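Local coordinates for endoglucanase (Clostridium thermocellum, PDB 2C4X), which probably takes part in cellulose breakdown, this piece being its C-terminal PKD domain and family 44 carbohydrate-binding module, a beta-sandwich recognising beta-glucan chains including xyloglucan, at residues G108-F113 with R136-T141; L152-G157 with Q229-Q234; F168-P173 with I245-I250. The protein carries 1 engineered substitution. All blocks are in the same frame, centred on the assembly; numbering follows the deposited sequence.

How the interactions relate
From the N terminus, interaction 1 comes first: the loop 108-113, which leads into strand 114-117 of one sheet of the CBM44 sandwich, meets strand 137-145 of the other, closing a loop of 22 residues. Interaction 2 then opens at 152-157 and closes at 229-234 in the first sheet. Before it closes, interaction 3 opens at 168-173, and it ends later, at 245-250 in the second sheet; interactions 2 and 3 therefore cross, each over 71 residues. Their apolar faces meet in the core, I233 against I170 and V247, M231 against F168. Interactions 1 and 3 adjoin through strands 137-145 and 241-251 and share one calcium ion.

Interaction 1 of 3, residues G108-F113 with R136-T141. With CA (calcium ion), chain C.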
loop_
_atom_site.group_PDB
_atom_site.type_symbol
_atom_site.label_atom_id
_atom_site.label_comp_id
_atom_site.label_asym_id
_atom_site.label_seq_id
_atom_site.Cartn_x
_atom_site.Cartn_y
_atom_site.Cartn_z
ATOM N N GLY A 108 -19.304 -4.451 4.518
ATOM C CA GLY A 108 -19.705 -5.536 5.419
ATOM C C GLY A 108 -19.778 -6.904 4.760
ATOM O O GLY A 108 -20.106 -7.901 5.406
ATOM N N THR A 109 -19.439 -6.935 3.476
ATOM C CA THR A 109 -19.564 -8.102 2.612
ATOM C C THR A 109 -18.252 -8.905 2.585
ATOM O O THR A 109 -17.213 -8.432 3.056
ATOM C CB THR A 109 -19.990 -7.617 1.192
ATOM O OG1 THR A 109 -21.340 -7.140 1.249
ATOM C CG2 THR A 109 -19.917 -8.685 0.158
ATOM N N LEU A 110 -18.316 -10.128 2.062
ATOM C CA LEU A 110 -17.120 -10.938 1.822
ATOM C C LEU A 110 -16.398 -10.550 0.523
ATOM O O LEU A 110 -15.284 -11.015 0.264
ATOM C CB LEU A 110 -17.468 -12.434 1.825
ATOM C CG LEU A 110 -17.897 -13.046 3.162
ATOM C CD1 LEU A 110 -18.093 -14.557 3.017
ATOM C CD2 LEU A 110 -16.892 -12.729 4.269
ATOM N N GLY A 111 -17.042 -9.700 -0.278
ATOM C CA GLY A 111 -16.531 -9.267 -1.577
ATOM C C GLY A 111 -16.365 -10.398 -2.581
ATOM O O GLY A 111 -15.542 -10.309 -3.501
ATOM N N GLY A 112 -17.143 -11.467 -2.406
ATOM C CA GLY A 112 -17.050 -12.631 -3.284
ATOM C C GLY A 112 -16.057 -13.691 -2.834
ATOM O O GLY A 112 -15.988 -14.766 -3.434
ATOM N N PHE A 113 -15.307 -13.404 -1.767
ATOM C CA PHE A 113 -14.313 -14.339 -1.238
ATOM C C PHE A 113 -14.918 -15.593 -0.593
ATOM O O PHE A 113 -15.937 -15.523 0.110
ATOM C CB PHE A 113 -13.351 -13.635 -0.281
ATOM C CG PHE A 113 -12.262 -12.857 -0.982
ATOM C CD1 PHE A 113 -12.500 -11.565 -1.457
ATOM C CD2 PHE A 113 -11.003 -13.426 -1.180
ATOM C CE1 PHE A 113 -11.496 -10.846 -2.112
ATOM C CE2 PHE A 113 -9.995 -12.724 -1.839
ATOM C CZ PHE A 113 -10.246 -11.423 -2.302
ATOM N N ARG A 136 -13.206 -2.050 8.742
ATOM C CA ARG A 136 -13.494 -3.463 8.482
ATOM C C ARG A 136 -12.451 -4.176 7.624
ATOM O O ARG A 136 -11.680 -3.542 6.915
ATOM C CB ARG A 136 -14.873 -3.609 7.838
ATOM C CG ARG A 136 -16.022 -3.185 8.731
ATOM C CD ARG A 136 -17.353 -3.352 8.038
ATOM N NE ARG A 136 -18.440 -3.197 8.997
ATOM C CZ ARG A 136 -18.973 -4.187 9.707
ATOM N NH1 ARG A 136 -18.534 -5.438 9.570
ATOM N NH2 ARG A 136 -19.957 -3.919 10.560
ATOM N N GLY A 137 -12.443 -5.502 7.714
ATOM C CA GLY A 137 -11.603 -6.356 6.879
ATOM C C GLY A 137 -12.154 -7.767 6.956
ATOM O O GLY A 137 -13.285 -7.967 7.400
ATOM N N LEU A 138 -11.358 -8.742 6.523
ATOM C CA LEU A 138 -11.737 -10.152 6.640
ATOM C C LEU A 138 -11.041 -10.806 7.820
ATOM O O LEU A 138 -9.904 -10.454 8.168
ATOM C CB LEU A 138 -11.432 -10.930 5.353
ATOM C CG LEU A 138 -12.223 -10.566 4.093
ATOM C CD1 LEU A 138 -11.881 -11.507 2.933
ATOM C CD2 LEU A 138 -13.735 -10.553 4.361
ATOM N N LYS A 139 -11.743 -11.750 8.439
ATOM C CA LYS A 139 -11.201 -12.557 9.512
ATOM C C LYS A 139 -11.302 -14.004 9.059
ATOM O O LYS A 139 -12.399 -14.530 8.862
ATOM C CB LYS A 139 -11.987 -12.321 10.804
ATOM C CG LYS A 139 -11.543 -13.149 11.991
ATOM C CD LYS A 139 -12.465 -12.902 13.180
ATOM C CE LYS A 139 -12.203 -13.892 14.292
ATOM N NZ LYS A 139 -12.999 -13.587 15.521
ATOM N N TRP A 140 -10.147 -14.630 8.883
ATOM C CA TRP A 140 -10.055 -15.952 8.276
ATOM C C TRP A 140 -9.514 -16.933 9.304
ATOM O O TRP A 140 -8.345 -16.867 9.684
ATOM C CB TRP A 140 -9.159 -15.874 7.032
ATOM C CG TRP A 140 -8.860 -17.174 6.292
ATOM C CD1 TRP A 140 -9.667 -18.278 6.172
ATOM C CD2 TRP A 140 -7.675 -17.459 5.530
ATOM N NE1 TRP A 140 -9.040 -19.239 5.398
ATOM C CE2 TRP A 140 -7.819 -18.762 4.993
ATOM C CE3 TRP A 140 -6.501 -16.737 5.254
ATOM C CZ2 TRP A 140 -6.824 -19.363 4.195
ATOM C CZ3 TRP A 140 -5.511 -17.333 4.456
ATOM C CH2 TRP A 140 -5.682 -18.633 3.935
ATOM N N THR A 141 -10.381 -17.826 9.767
ATOM C CA THR A 141 -10.006 -18.793 10.800
ATOM C C THR A 141 -9.833 -20.179 10.194
ATOM O O THR A 141 -10.758 -20.723 9.594
ATOM C CB THR A 141 -11.033 -18.825 11.963
ATOM O OG1 THR A 141 -11.243 -17.494 12.457
ATOM C CG2 THR A 141 -10.542 -19.714 13.108
HETATM CA CA CA C . -10.840 -2.064 5.216
#
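L138 rests against L110 and F113, one methyl for each, where the loop leading into strand 114-117 packs on strand 137-145 of the CBM44 beta-sandwich. L138 points into the core from strand 137-145, and CG lies anti to the carbonyl carbon (chi1 -66°). From there the two branches part: CD2 comes within 3.8 Å of L110 CD2, while CD1 sits 4.1 Å from F113 CB and close to the start of its ring. Both neighbours cross L138 at about a right angle. A forked leucine suits a place between two apolar partners, and L152 packs on it from the facing sheet.

L110 and F113 are brought round by a type I' turn, closed by F113 N to L110 O at 3.1 Å. Its two central positions need positive phi, which the glycines G111 and G112 adopt easily.

G108 and R136 carry the rest of the contact. The arginine chain, extended from CG to NE, packs its CD 4.1 Å from G108 CA, and a glycine at positive phi suits this close pass; R136 NH1 is hydrogen-bonded to N126 OD1. The R136 backbone turns to the metal, where D99, N104, E106, K133 and D248 also bind: R136 O lies 2.4 Å from the calcium ion.

Interaction 2 of 3, residues L152-G157 with Q229-Q234; sequences LKLDGG and QQMGIQ. With EDO (1,2-ethanediol), chain F.
Q230 reaches across to two side chains of the partner strand, D155 and K153, and its amide gives each a different end. CG lies anti to the backbone N (chi1 -176°) and the chain stays extended beyond it, carrying the amide out between the two. NE2 donates to D155 OD1 at 2.9 Å. It meets that oxygen on the syn side, somewhat out of the carboxylate plane, and the amide and carboxylate stand almost perpendicular, 85° apart. The other end, OE1, lies 3.5 Å from K153 CD, beside the aliphatic part of the lysine. K153 starts from the crowded position between backbone N and carbonyl carbon and then stays extended; its NZ donates to a water 2.7 Å away. The same water donates to Q230 OE1 and is bonded to O1 of an ethanediol. Y184 OH is also hydrogen-bonded to OE1, and S116 OG to K153 NZ.

Beneath the side chains lies an antiparallel ladder within one sheet of the beta-sandwich. L152 and I233, then L154 and M231, form hydrogen-bonded pairs, with L154 N to M231 O at 2.7 Å. Between them K153 faces G232 with CA atoms only 4.0 Å apart. A CB on G232 would run into L152 O and K153 CA, and glycine suits the place.

On the opposite face L152, I233 and M231 (selenomethionine here, from the labelled protein) are buried, with L154 at the margin; L152 and I233 both touch W140. The leucine and the selenomethionine meet lightly, L154 CD1 being 4.5 Å from M231 CE.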
loop_
_atom_site.group_PDB
_atom_site.type_symbol
_atom_site.label_atom_id
_atom_site.label_comp_id
_atom_site.label_asym_id
_atom_site.label_seq_id
_atom_site.Cartn_x
_atom_site.Cartn_y
_atom_site.Cartn_z
ATOM N N LEU A 152 -8.000 -18.747 0.884
ATOM C CA LEU A 152 -9.025 -17.720 0.900
ATOM C C LEU A 152 -8.979 -17.121 -0.501
ATOM O O LEU A 152 -7.976 -16.511 -0.877
ATOM C CB LEU A 152 -8.712 -16.657 1.968
ATOM C CG LEU A 152 -9.672 -15.468 2.049
ATOM C CD1 LEU A 152 -11.093 -15.936 2.324
ATOM C CD2 LEU A 152 -9.209 -14.448 3.089
ATOM N N LYS A 153 -10.056 -17.280 -1.268
ATOM C CA LYS A 153 -9.973 -17.101 -2.717
ATOM C C LYS A 153 -11.177 -16.385 -3.340
ATOM O O LYS A 153 -12.288 -16.414 -2.807
ATOM C CB LYS A 153 -9.755 -18.464 -3.400
ATOM C CG LYS A 153 -11.004 -19.368 -3.403
ATOM C CD LYS A 153 -10.703 -20.741 -3.937
ATOM C CE LYS A 153 -11.958 -21.606 -3.954
ATOM N NZ LYS A 153 -11.620 -22.983 -4.449
ATOM N N LEU A 154 -10.916 -15.739 -4.470
ATOM C CA LEU A 154 -11.931 -15.108 -5.280
ATOM C C LEU A 154 -11.856 -15.722 -6.681
ATOM O O LEU A 154 -10.826 -15.600 -7.356
ATOM C CB LEU A 154 -11.643 -13.604 -5.381
ATOM C CG LEU A 154 -12.703 -12.509 -5.578
ATOM C CD1 LEU A 154 -12.177 -11.492 -6.585
ATOM C CD2 LEU A 154 -14.114 -12.970 -5.964
ATOM N N ASP A 155 -12.921 -16.400 -7.104
ATOM C CA ASP A 155 -13.085 -16.749 -8.511
ATOM C C ASP A 155 -13.969 -15.654 -9.093
ATOM O O ASP A 155 -15.097 -15.468 -8.681
ATOM C CB ASP A 155 -13.737 -18.124 -8.697
ATOM C CG ASP A 155 -12.847 -19.267 -8.254
ATOM O OD1 ASP A 155 -11.840 -19.579 -8.951
ATOM O OD2 ASP A 155 -13.180 -19.877 -7.208
ATOM N N GLY A 156 -13.492 -14.970 -10.105
ATOM C CA GLY A 156 -12.493 -15.514 -10.951
ATOM C C GLY A 156 -13.133 -15.471 -12.310
ATOM O O GLY A 156 -13.448 -16.519 -12.896
ATOM N N GLY A 157 -13.421 -14.234 -12.715
ATOM C CA GLY A 157 -13.571 -13.816 -14.103
ATOM C C GLY A 157 -12.285 -13.041 -14.335
ATOM O O GLY A 157 -11.211 -13.512 -13.969
ATOM N N GLN A 229 -9.557 -15.742 -13.839
ATOM C CA GLN A 229 -8.493 -15.710 -12.836
ATOM C C GLN A 229 -9.016 -16.047 -11.452
ATOM O O GLN A 229 -10.104 -15.595 -11.061
ATOM C CB GLN A 229 -7.859 -14.317 -12.786
ATOM C CG GLN A 229 -7.323 -13.810 -14.107
ATOM C CD GLN A 229 -7.024 -12.316 -14.092
ATOM O OE1 GLN A 229 -7.460 -11.588 -13.197
ATOM N NE2 GLN A 229 -6.296 -11.852 -15.097
ATOM N N GLN A 230 -8.254 -16.845 -10.710
ATOM C CA GLN A 230 -8.491 -16.994 -9.281
ATOM C C GLN A 230 -7.407 -16.233 -8.532
ATOM O O GLN A 230 -6.219 -16.471 -8.753
ATOM C CB GLN A 230 -8.496 -18.465 -8.871
ATOM C CG GLN A 230 -8.824 -18.689 -7.401
ATOM C CD GLN A 230 -8.820 -20.152 -7.033
ATOM O OE1 GLN A 230 -8.059 -20.577 -6.161
ATOM N NE2 GLN A 230 -9.665 -20.940 -7.701
HETATM N N MSE A 231 -7.816 -15.305 -7.669
HETATM C CA MSE A 231 -6.886 -14.596 -6.796
HETATM C C MSE A 231 -7.139 -15.020 -5.349
HETATM O O MSE A 231 -8.282 -15.222 -4.946
HETATM C CB MSE A 231 -7.074 -13.087 -6.956
HETATM C CG MSE A 231 -6.131 -12.202 -6.142
HETATM SE SE MSE A 231 -6.568 -10.266 -6.363
HETATM C CE MSE A 231 -8.102 -10.178 -5.218
ATOM N N GLY A 232 -6.087 -15.167 -4.561
ATOM C CA GLY A 232 -6.305 -15.462 -3.153
ATOM C C GLY A 232 -5.060 -15.489 -2.302
ATOM O O GLY A 232 -4.005 -15.005 -2.697
ATOM N N ILE A 233 -5.211 -16.040 -1.106
ATOM C CA ILE A 233 -4.093 -16.297 -0.231
ATOM C C ILE A 233 -4.125 -17.773 0.140
ATOM O O ILE A 233 -5.180 -18.312 0.504
ATOM C CB ILE A 233 -4.125 -15.395 1.029
ATOM C CG1 ILE A 233 -4.105 -13.920 0.620
ATOM C CG2 ILE A 233 -2.942 -15.716 1.955
ATOM C CD1 ILE A 233 -4.685 -13.010 1.654
ATOM N N GLN A 234 -2.971 -18.417 0.010
ATOM C CA GLN A 234 -2.812 -19.813 0.381
ATOM C C GLN A 234 -1.901 -19.925 1.605
ATOM O O GLN A 234 -0.871 -19.246 1.691
ATOM C CB GLN A 234 -2.227 -20.617 -0.779
ATOM C CG GLN A 234 -2.234 -22.118 -0.551
ATOM C CD GLN A 234 -1.626 -22.899 -1.698
ATOM O OE1 GLN A 234 -0.412 -22.923 -1.870
ATOM N NE2 GLN A 234 -2.475 -23.568 -2.471
HETATM C C1 EDO F . -5.548 -23.986 -4.691
HETATM O O1 EDO F . -6.490 -22.922 -4.865
HETATM C C2 EDO F . -4.406 -23.829 -5.684
HETATM O O2 EDO F . -3.302 -24.642 -5.266
HETATM O O HOH W 1 -9.132 -23.176 -5.601
#

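Interaction 3 of 3, residues F168-P173 with I245-I250. With CA (calcium ion), chain C.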
loop_
_atom_site.group_PDB
_atom_site.type_symbol
_atom_site.label_atom_id
_atom_site.label_comp_id
_atom_site.label_asym_id
_atom_site.label_seq_id
_atom_site.Cartn_x
_atom_site.Cartn_y
_atom_site.Cartn_z
ATOM N N PHE A 168 -1.326 -6.791 -1.053
ATOM C CA PHE A 168 -2.139 -7.455 -0.033
ATOM C C PHE A 168 -1.666 -6.996 1.342
ATOM O O PHE A 168 -0.469 -6.774 1.542
ATOM C CB PHE A 168 -1.968 -8.978 -0.106
ATOM C CG PHE A 168 -2.461 -9.608 -1.385
ATOM C CD1 PHE A 168 -1.744 -9.469 -2.583
ATOM C CD2 PHE A 168 -3.619 -10.383 -1.381
ATOM C CE1 PHE A 168 -2.191 -10.072 -3.768
ATOM C CE2 PHE A 168 -4.081 -10.996 -2.556
ATOM C CZ PHE A 168 -3.362 -10.845 -3.754
ATOM N N ARG A 169 -2.596 -6.851 2.281
ATOM C CA ARG A 169 -2.244 -6.671 3.692
ATOM C C ARG A 169 -2.782 -7.839 4.517
ATOM O O ARG A 169 -3.984 -8.110 4.524
ATOM C CB ARG A 169 -2.745 -5.325 4.238
ATOM C CG ARG A 169 -1.912 -4.142 3.787
ATOM C CD ARG A 169 -2.374 -3.572 2.453
ATOM N NE ARG A 169 -1.621 -2.358 2.116
ATOM C CZ ARG A 169 -2.033 -1.416 1.268
ATOM N NH1 ARG A 169 -3.206 -1.523 0.654
ATOM N NH2 ARG A 169 -1.272 -0.351 1.040
ATOM N N ILE A 170 -1.877 -8.530 5.202
ATOM C CA ILE A 170 -2.211 -9.772 5.890
ATOM C C ILE A 170 -1.654 -9.738 7.307
ATOM O O ILE A 170 -0.448 -9.596 7.501
ATOM C CB ILE A 170 -1.654 -11.021 5.119
ATOM C CG1 ILE A 170 -2.001 -10.946 3.626
ATOM C CG2 ILE A 170 -2.175 -12.333 5.720
ATOM C CD1 ILE A 170 -1.222 -11.938 2.740
ATOM N N TRP A 171 -2.541 -9.855 8.287
ATOM C CA TRP A 171 -2.153 -9.938 9.689
ATOM C C TRP A 171 -1.939 -11.406 10.032
ATOM O O TRP A 171 -2.878 -12.198 10.023
ATOM C CB TRP A 171 -3.244 -9.329 10.579
ATOM C CG TRP A 171 -2.796 -8.955 11.972
ATOM C CD1 TRP A 171 -2.356 -7.730 12.386
ATOM C CD2 TRP A 171 -2.760 -9.805 13.131
ATOM N NE1 TRP A 171 -2.042 -7.761 13.724
ATOM C CE2 TRP A 171 -2.280 -9.022 14.208
ATOM C CE3 TRP A 171 -3.082 -11.150 13.363
ATOM C CZ2 TRP A 171 -2.115 -9.539 15.503
ATOM C CZ3 TRP A 171 -2.918 -11.666 14.650
ATOM C CH2 TRP A 171 -2.440 -10.859 15.704
ATOM N N ILE A 172 -0.697 -11.766 10.329
ATOM C CA ILE A 172 -0.342 -13.161 10.588
ATOM C C ILE A 172 0.001 -13.358 12.069
ATOM O O ILE A 172 0.865 -12.654 12.593
ATOM C CB ILE A 172 0.827 -13.601 9.672
ATOM C CG1 ILE A 172 0.424 -13.436 8.196
ATOM C CG2 ILE A 172 1.263 -15.040 9.971
ATOM C CD1 ILE A 172 1.581 -13.222 7.243
ATOM N N PRO A 173 -0.680 -14.311 12.749
ATOM C CA PRO A 173 -0.445 -14.539 14.174
ATOM C C PRO A 173 0.767 -15.435 14.441
ATOM O O PRO A 173 1.180 -16.209 13.570
ATOM C CB PRO A 173 -1.723 -15.248 14.621
ATOM C CG PRO A 173 -2.121 -16.058 13.409
ATOM C CD PRO A 173 -1.704 -15.231 12.207
ATOM N N ILE A 245 -6.134 -15.502 10.626
ATOM C CA ILE A 245 -5.449 -14.532 9.782
ATOM C C ILE A 245 -6.433 -13.427 9.423
ATOM O O ILE A 245 -7.615 -13.687 9.218
ATOM C CB ILE A 245 -4.872 -15.229 8.523
ATOM C CG1 ILE A 245 -3.619 -16.029 8.904
ATOM C CG2 ILE A 245 -4.564 -14.225 7.410
ATOM C CD1 ILE A 245 -3.322 -17.177 7.983
ATOM N N TYR A 246 -5.943 -12.189 9.387
ATOM C CA TYR A 246 -6.753 -11.060 8.953
ATOM C C TYR A 246 -6.241 -10.542 7.616
ATOM O O TYR A 246 -5.032 -10.510 7.370
ATOM C CB TYR A 246 -6.759 -9.951 10.007
ATOM C CG TYR A 246 -7.356 -10.376 11.330
ATOM C CD1 TYR A 246 -6.586 -11.044 12.280
ATOM C CD2 TYR A 246 -8.693 -10.122 11.627
ATOM C CE1 TYR A 246 -7.132 -11.447 13.497
ATOM C CE2 TYR A 246 -9.246 -10.517 12.841
ATOM C CZ TYR A 246 -8.457 -11.177 13.773
ATOM O OH TYR A 246 -8.989 -11.566 14.983
ATOM N N VAL A 247 -7.176 -10.162 6.754
ATOM C CA VAL A 247 -6.873 -9.717 5.393
ATOM C C VAL A 247 -7.691 -8.471 5.094
ATOM O O VAL A 247 -8.896 -8.441 5.336
ATOM C CB VAL A 247 -7.216 -10.800 4.331
ATOM C CG1 VAL A 247 -6.867 -10.310 2.928
ATOM C CG2 VAL A 247 -6.500 -12.124 4.639
ATOM N N ASP A 248 -7.036 -7.445 4.562
ATOM C CA ASP A 248 -7.722 -6.186 4.275
ATOM C C ASP A 248 -6.964 -5.396 3.244
ATOM O O ASP A 248 -5.769 -5.619 3.043
ATOM C CB ASP A 248 -7.881 -5.334 5.548
ATOM C CG ASP A 248 -8.863 -4.181 5.368
ATOM O OD1 ASP A 248 -9.716 -4.250 4.454
ATOM O OD2 ASP A 248 -8.794 -3.194 6.138
ATOM N N ALA A 249 -7.679 -4.479 2.596
ATOM C CA ALA A 249 -7.087 -3.439 1.757
ATOM C C ALA A 249 -6.222 -4.006 0.632
ATOM O O ALA A 249 -5.102 -3.531 0.391
ATOM C CB ALA A 249 -6.307 -2.427 2.612
ATOM N N ILE A 250 -6.745 -5.028 -0.045
ATOM C CA ILE A 250 -6.129 -5.526 -1.280
ATOM C C ILE A 250 -6.360 -4.471 -2.360
ATOM O O ILE A 250 -7.497 -4.040 -2.595
ATOM C CB ILE A 250 -6.690 -6.895 -1.719
ATOM C CG1 ILE A 250 -6.574 -7.908 -0.573
ATOM C CG2 ILE A 250 -5.949 -7.403 -2.954
ATOM C CD1 ILE A 250 -7.363 -9.194 -0.801
HETATM CA CA CA C . -10.840 -2.064 5.216
#
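R169 lies over the backbone of D248 and A249 and ends on a carbonyl. Its CB is 3.3 Å from D248 O. CG stays farther from that oxygen, and the bend at chi2 (87°) swings CD over to A249 O, 3.4 Å away. NE forms a salt bridge with E214, on the neighbouring strand 211-218. At the tip NH1 donates to A249 O at 2.8 Å, with the oxygen almost in the guanidinium plane, and also lies close to A249 CB; CZ stands farther from that oxygen, and NH2 is hydrogen-bonded elsewhere. A long arginine with a flat, multiply donating guanidinium suits this reach.

Strands 165-172 and 241-251 are antiparallel neighbours in one sheet of the beta-sandwich. On the same face as R169, W171 and Y246 form a hydrogen-bonded pair and an offset edge-to-face one, the Y246 edge toward the face of the W171 six-membered ring, centroids 5.7 Å apart. I170 and V247 face the core; nearby I170 CG2 presses on I245 CG2 at 3.5 Å, a tight fit, and I250 CG2 makes a CH-pi contact with the F168 ring, 4.2 Å from its centroid.

D248 binds the calcium ion through OD1 at 2.6 Å and OD2 at 2.5 Å, and F132 N also hydrogen-bonds OD2. Bidentate coordination joins the sheet to the metal site, and the cation would be expected to stabilise the negative charge of this buried carboxylate.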